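Local coordinates for metal-dependent hydrolase (Lactobacillus plantarum, PDB 2F6K), which probably catalyses the metal-dependent decarboxylation of 2-amino-3-carboxymuconate semialdehyde, and carries a manganese ion in this crystal, at residues Arg128-Tyr131 and Pro135-Glu138; Phe192-Pro197 and Tyr225-Tyr230. All coordinates share one frame; numbering follows the deposited sequence.

Interaction 1: Arg128-Tyr131 and Pro135-Glu138; sequences RGLY and PVLE
Leu130 meets Val136 with CD1 and Leu137 with both methyls, so the contact is made by one leucine fork against two neighbouring aliphatic side chains. From the backbone, CB of Leu130 points at 135-138 but stays beyond van der Waals reach of it, and so does CG. The touching begins at the branch. CD1 enters the angle between the two partners, lying 3.7 Å from Val136 CG1 and 3.8 Å from Leu137 CD1, with Val136 CB a little farther at 4.1 Å. The other methyl, CD2, sits 3.9 Å from Leu137 CD2, which makes the meeting of the two leucines methyl to methyl on both branches. This reach depends on the first torsion of Leu130, whose CG is anti to the backbone N (chi1 -167°). In Val136 the same torsion, 164°, turns CG1 to the leucine.

The geometry belongs to a short hairpin and the turn that follows it. Arg128 and Gly129 both have positive phi, consistent with a type I' turn between strands 126-127 and 130-131, and Asn126 OD1 accepts a hydrogen bond from Gly129 N. Beyond Leu130 the chain folds back through a 3-10 turn, marked by a weak Glu138 N to Pro135 O bond of 3.3 Å, and Leu137 takes the N-cap position of helix 138-145. Pro100 packs on Leu130 and Ile99 on Leu137, while Tyr101 of a second subunit packs on Val136.

Between the two segments there are methyl contacts but no polar bonds, burying 116 Å² in all. Their chemistry implies a hydrophobic contact without directional bonds, joining the hairpin to the turn that leads into helix 138-145, beside a subunit interface.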
loop_
_atom_site.group_PDB
_atom_site.type_symbol
_atom_site.label_atom_id
_atom_site.label_comp_id
_atom_site.label_asym_id
_atom_site.label_seq_id
_atom_site.Cartn_x
_atom_site.Cartn_y
_atom_site.Cartn_z
ATOM N N ARG A 128 -1.655 12.867 4.458
ATOM C CA ARG A 128 -1.538 11.501 4.967
ATOM C C ARG A 128 -2.690 10.600 4.533
ATOM O O ARG A 128 -3.142 9.759 5.308
ATOM C CB ARG A 128 -1.444 11.474 6.504
ATOM C CG ARG A 128 -0.117 11.984 7.075
ATOM C CD ARG A 128 -0.013 11.686 8.574
ATOM N NE ARG A 128 0.243 10.272 8.853
ATOM C CZ ARG A 128 1.448 9.704 8.812
ATOM N NH1 ARG A 128 2.512 10.426 8.508
ATOM N NH2 ARG A 128 1.591 8.414 9.079
ATOM N N GLY A 129 -3.179 10.774 3.309
ATOM C CA GLY A 129 -4.251 9.908 2.850
ATOM C C GLY A 129 -5.617 10.533 2.646
ATOM O O GLY A 129 -6.470 9.946 1.976
ATOM N N LEU A 130 -5.854 11.698 3.241
ATOM C CA LEU A 130 -7.131 12.374 3.052
ATOM C C LEU A 130 -6.943 13.321 1.866
ATOM O O LEU A 130 -6.298 14.362 1.988
ATOM C CB LEU A 130 -7.530 13.163 4.305
ATOM C CG LEU A 130 -8.988 13.656 4.321
ATOM C CD1 LEU A 130 -9.332 14.225 5.683
ATOM C CD2 LEU A 130 -9.195 14.706 3.246
ATOM N N TYR A 131 -7.493 12.944 0.715
ATOM C CA TYR A 131 -7.364 13.754 -0.489
ATOM C C TYR A 131 -8.377 14.889 -0.522
ATOM O O TYR A 131 -9.531 14.722 -0.112
ATOM C CB TYR A 131 -7.507 12.879 -1.747
ATOM C CG TYR A 131 -6.249 12.106 -2.076
ATOM C CD1 TYR A 131 -5.880 10.983 -1.332
ATOM C CD2 TYR A 131 -5.361 12.571 -3.051
ATOM C CE1 TYR A 131 -4.653 10.354 -1.539
ATOM C CE2 TYR A 131 -4.128 11.950 -3.264
ATOM C CZ TYR A 131 -3.778 10.848 -2.501
ATOM O OH TYR A 131 -2.528 10.285 -2.644
ATOM N N PRO A 135 -15.483 14.287 1.204
ATOM C CA PRO A 135 -16.608 14.829 1.973
ATOM C C PRO A 135 -16.326 14.979 3.473
ATOM O O PRO A 135 -17.148 15.514 4.228
ATOM C CB PRO A 135 -17.746 13.850 1.666
ATOM C CG PRO A 135 -17.037 12.587 1.271
ATOM C CD PRO A 135 -15.894 13.094 0.444
ATOM N N VAL A 136 -15.158 14.511 3.899
ATOM C CA VAL A 136 -14.758 14.612 5.297
ATOM C C VAL A 136 -14.549 16.082 5.633
ATOM O O VAL A 136 -14.568 16.480 6.800
ATOM C CB VAL A 136 -13.438 13.824 5.551
ATOM C CG1 VAL A 136 -12.814 14.222 6.873
ATOM C CG2 VAL A 136 -13.727 12.330 5.565
ATOM N N LEU A 137 -14.364 16.890 4.594
ATOM C CA LEU A 137 -14.118 18.319 4.757
ATOM C C LEU A 137 -15.218 19.225 4.203
ATOM O O LEU A 137 -14.969 20.395 3.925
ATOM C CB LEU A 137 -12.784 18.678 4.087
ATOM C CG LEU A 137 -11.452 18.579 4.850
ATOM C CD1 LEU A 137 -11.451 17.429 5.805
ATOM C CD2 LEU A 137 -10.313 18.432 3.853
ATOM N N GLU A 138 -16.431 18.704 4.045
ATOM C CA GLU A 138 -17.513 19.525 3.513
ATOM C C GLU A 138 -17.669 20.865 4.219
ATOM O O GLU A 138 -17.734 21.908 3.572
ATOM C CB GLU A 138 -18.848 18.790 3.571
ATOM C CG GLU A 138 -18.955 17.612 2.626
ATOM C CD GLU A 138 -20.391 17.143 2.453
ATOM O OE1 GLU A 138 -21.155 17.170 3.453
ATOM O OE2 GLU A 138 -20.744 16.743 1.318
#

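Interaction 2: Phe192-Pro197 and Tyr225-Tyr230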
loop_
_atom_site.group_PDB
_atom_site.type_symbol
_atom_site.label_atom_id
_atom_site.label_comp_id
_atom_site.label_asym_id
_atom_site.label_seq_id
_atom_site.Cartn_x
_atom_site.Cartn_y
_atom_site.Cartn_z
ATOM N N PHE A 192 -17.359 18.881 -6.694
ATOM C CA PHE A 192 -16.824 20.022 -5.975
ATOM C C PHE A 192 -17.116 21.372 -6.637
ATOM O O PHE A 192 -17.632 22.292 -5.993
ATOM C CB PHE A 192 -15.314 19.839 -5.778
ATOM C CG PHE A 192 -14.682 20.894 -4.916
ATOM C CD1 PHE A 192 -14.407 22.156 -5.422
ATOM C CD2 PHE A 192 -14.382 20.628 -3.586
ATOM C CE1 PHE A 192 -13.839 23.147 -4.613
ATOM C CE2 PHE A 192 -13.814 21.610 -2.764
ATOM C CZ PHE A 192 -13.543 22.871 -3.283
ATOM N N PHE A 193 -16.795 21.492 -7.920
ATOM C CA PHE A 193 -16.992 22.748 -8.643
ATOM C C PHE A 193 -18.466 23.114 -8.844
ATOM O O PHE A 193 -18.822 24.288 -8.974
ATOM C CB PHE A 193 -16.261 22.653 -9.978
ATOM C CG PHE A 193 -14.838 22.182 -9.839
ATOM C CD1 PHE A 193 -13.853 23.031 -9.336
ATOM C CD2 PHE A 193 -14.495 20.868 -10.150
ATOM C CE1 PHE A 193 -12.548 22.580 -9.140
ATOM C CE2 PHE A 193 -13.189 20.408 -9.958
ATOM C CZ PHE A 193 -12.213 21.270 -9.449
ATOM N N GLU A 194 -19.313 22.095 -8.854
ATOM C CA GLU A 194 -20.747 22.252 -9.021
ATOM C C GLU A 194 -21.342 22.733 -7.693
ATOM O O GLU A 194 -22.172 23.636 -7.667
ATOM C CB GLU A 194 -21.327 20.898 -9.418
ATOM C CG GLU A 194 -22.787 20.848 -9.787
ATOM C CD GLU A 194 -23.174 19.457 -10.301
ATOM O OE1 GLU A 194 -22.628 19.029 -11.340
ATOM O OE2 GLU A 194 -24.012 18.783 -9.668
ATOM N N LYS A 195 -20.887 22.144 -6.590
ATOM C CA LYS A 195 -21.387 22.501 -5.265
ATOM C C LYS A 195 -20.752 23.760 -4.662
ATOM O O LYS A 195 -21.383 24.460 -3.863
ATOM C CB LYS A 195 -21.206 21.325 -4.294
ATOM C CG LYS A 195 -22.008 20.076 -4.651
ATOM C CD LYS A 195 -22.175 19.159 -3.440
ATOM C CE LYS A 195 -20.841 18.670 -2.911
ATOM N NZ LYS A 195 -20.977 17.914 -1.634
ATOM N N TYR A 196 -19.507 24.046 -5.029
ATOM C CA TYR A 196 -18.825 25.228 -4.505
ATOM C C TYR A 196 -18.270 26.064 -5.653
ATOM O O TYR A 196 -17.062 26.295 -5.741
ATOM C CB TYR A 196 -17.699 24.807 -3.560
ATOM C CG TYR A 196 -18.134 23.761 -2.563
ATOM C CD1 TYR A 196 -17.729 22.434 -2.696
ATOM C CD2 TYR A 196 -19.013 24.079 -1.525
ATOM C CE1 TYR A 196 -18.194 21.446 -1.822
ATOM C CE2 TYR A 196 -19.484 23.101 -0.646
ATOM C CZ TYR A 196 -19.073 21.788 -0.800
ATOM O OH TYR A 196 -19.551 20.823 0.057
ATOM N N PRO A 197 -19.162 26.556 -6.532
ATOM C CA PRO A 197 -18.835 27.372 -7.706
ATOM C C PRO A 197 -18.109 28.675 -7.406
ATOM O O PRO A 197 -17.389 29.197 -8.253
ATOM C CB PRO A 197 -20.203 27.622 -8.331
ATOM C CG PRO A 197 -21.066 27.771 -7.125
ATOM C CD PRO A 197 -20.617 26.594 -6.278
ATOM N N TYR A 225 -20.211 11.061 -13.580
ATOM C CA TYR A 225 -20.145 12.173 -12.636
ATOM C C TYR A 225 -21.091 13.305 -13.016
ATOM O O TYR A 225 -21.280 14.245 -12.249
ATOM C CB TYR A 225 -18.723 12.731 -12.552
ATOM C CG TYR A 225 -17.684 11.751 -12.066
ATOM C CD1 TYR A 225 -18.038 10.640 -11.295
ATOM C CD2 TYR A 225 -16.332 11.967 -12.331
ATOM C CE1 TYR A 225 -17.072 9.778 -10.801
ATOM C CE2 TYR A 225 -15.360 11.113 -11.842
ATOM C CZ TYR A 225 -15.735 10.024 -11.077
ATOM O OH TYR A 225 -14.766 9.189 -10.580
ATOM N N GLN A 226 -21.681 13.211 -14.200
ATOM C CA GLN A 226 -22.586 14.246 -14.678
ATOM C C GLN A 226 -21.852 15.586 -14.717
ATOM O O GLN A 226 -22.430 16.640 -14.436
ATOM C CB GLN A 226 -23.808 14.339 -13.766
ATOM C CG GLN A 226 -24.674 13.080 -13.763
ATOM C CD GLN A 226 -25.244 12.711 -15.145
ATOM O OE1 GLN A 226 -24.993 13.384 -16.148
ATOM N NE2 GLN A 226 -26.016 11.632 -15.191
ATOM N N VAL A 227 -20.568 15.525 -15.067
ATOM C CA VAL A 227 -19.723 16.715 -15.145
ATOM C C VAL A 227 -19.031 16.842 -16.511
ATOM O O VAL A 227 -18.618 15.848 -17.112
ATOM C CB VAL A 227 -18.644 16.690 -14.027
ATOM C CG1 VAL A 227 -17.739 17.903 -14.120
ATOM C CG2 VAL A 227 -19.314 16.673 -12.671
ATOM N N ASP A 228 -18.927 18.071 -17.010
ATOM C CA ASP A 228 -18.263 18.313 -18.288
ATOM C C ASP A 228 -16.861 18.798 -17.923
ATOM O O ASP A 228 -16.677 19.949 -17.535
ATOM C CB ASP A 228 -19.011 19.388 -19.082
ATOM C CG ASP A 228 -18.446 19.582 -20.479
ATOM O OD1 ASP A 228 -17.203 19.688 -20.614
ATOM O OD2 ASP A 228 -19.248 19.636 -21.439
ATOM N N VAL A 229 -15.876 17.915 -18.037
ATOM C CA VAL A 229 -14.511 18.256 -17.665
ATOM C C VAL A 229 -13.990 19.513 -18.366
ATOM O O VAL A 229 -13.246 20.304 -17.773
ATOM C CB VAL A 229 -13.560 17.033 -17.902
ATOM C CG1 VAL A 229 -13.425 16.731 -19.391
ATOM C CG2 VAL A 229 -12.211 17.290 -17.253
ATOM N N TYR A 230 -14.401 19.709 -19.615
ATOM C CA TYR A 230 -13.974 20.876 -20.382
ATOM C C TYR A 230 -14.516 22.177 -19.809
ATOM O O TYR A 230 -13.851 23.207 -19.900
ATOM C CB TYR A 230 -14.391 20.730 -21.840
ATOM C CG TYR A 230 -13.836 19.473 -22.446
ATOM C CD1 TYR A 230 -12.455 19.298 -22.598
ATOM C CD2 TYR A 230 -14.683 18.437 -22.848
ATOM C CE1 TYR A 230 -11.932 18.121 -23.139
ATOM C CE2 TYR A 230 -14.176 17.263 -23.387
ATOM C CZ TYR A 230 -12.799 17.108 -23.532
ATOM O OH TYR A 230 -12.301 15.940 -24.078
#
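Glu194 comes up to Gln226 and Val227 with the end of its carboxylate: OE1 lies 3.9 Å from Gln226 O and 4.3 Å from Val227 CG2. The side chain gets there by stretching out from helix 192-195. CG is anti to the backbone N (chi1 -174°) and chi2 is nearly straight as well, so the chain is extended as far as CD; chi3 (-62°) then turns the carboxylate, OE1 being the oxygen nearest 225-230. Val227 answers with CB directed at the helix and CG2 as its nearest methyl. The backbones stay well separated, with 8.3 Å between Glu194 CA and Val227 CA.

Within each segment the conformations are set locally. Phe192 and Phe193 follow one another on the helix but differ in their first torsion, and their rings go separate ways; Phe192 CD1 still lies 4.0 Å above one face of the Phe193 ring, toward its rim. Tyr196, just after the helix, lays CD1 over the centre of the Phe192 ring, while its backbone N donates to Phe192 O at 2.7 Å, closing the last helical turn. In 225-230, Gln226 has positive phi (58°) where helix 210-225 ends, and Val227 continues in an extended conformation, backbone-bonded to Ala221. Asp228 then caps helix 229-235, its OD1 accepting from Asp231 N. Tyr225 packs on Leu169 of a third subunit.

As an ionised carboxylate, Glu194 would have no donor to offer the Gln226 carbonyl. With 64 Å² buried, the chemistry implies a marginal, largely solvent-side contact of two exposed residues and the buried Val227, in which the acid comes near without a favourable polar partner in the other segment.

In the fold
Interaction 1 closes before interaction 2 opens, and their centres lie about 18 Å apart on the outer layer of one TIM-barrel domain. The first sits in the connection from strand 120-124 to helix 138-145. The second joins the short helix 192-195, ahead of strand 200-203, to the turn between helices 210-225 and 229-235. A salt bridge ties them: Glu138 OE2 and Lys195 NZ are 3.2 Å apart, linking the start of helix 138-145 to helix 192-195. Both touch the third subunit, and neither supplies a manganese ligand (His7, His9, His154 and Asp266). They lie among the outer connections and helices, where the subunits meet.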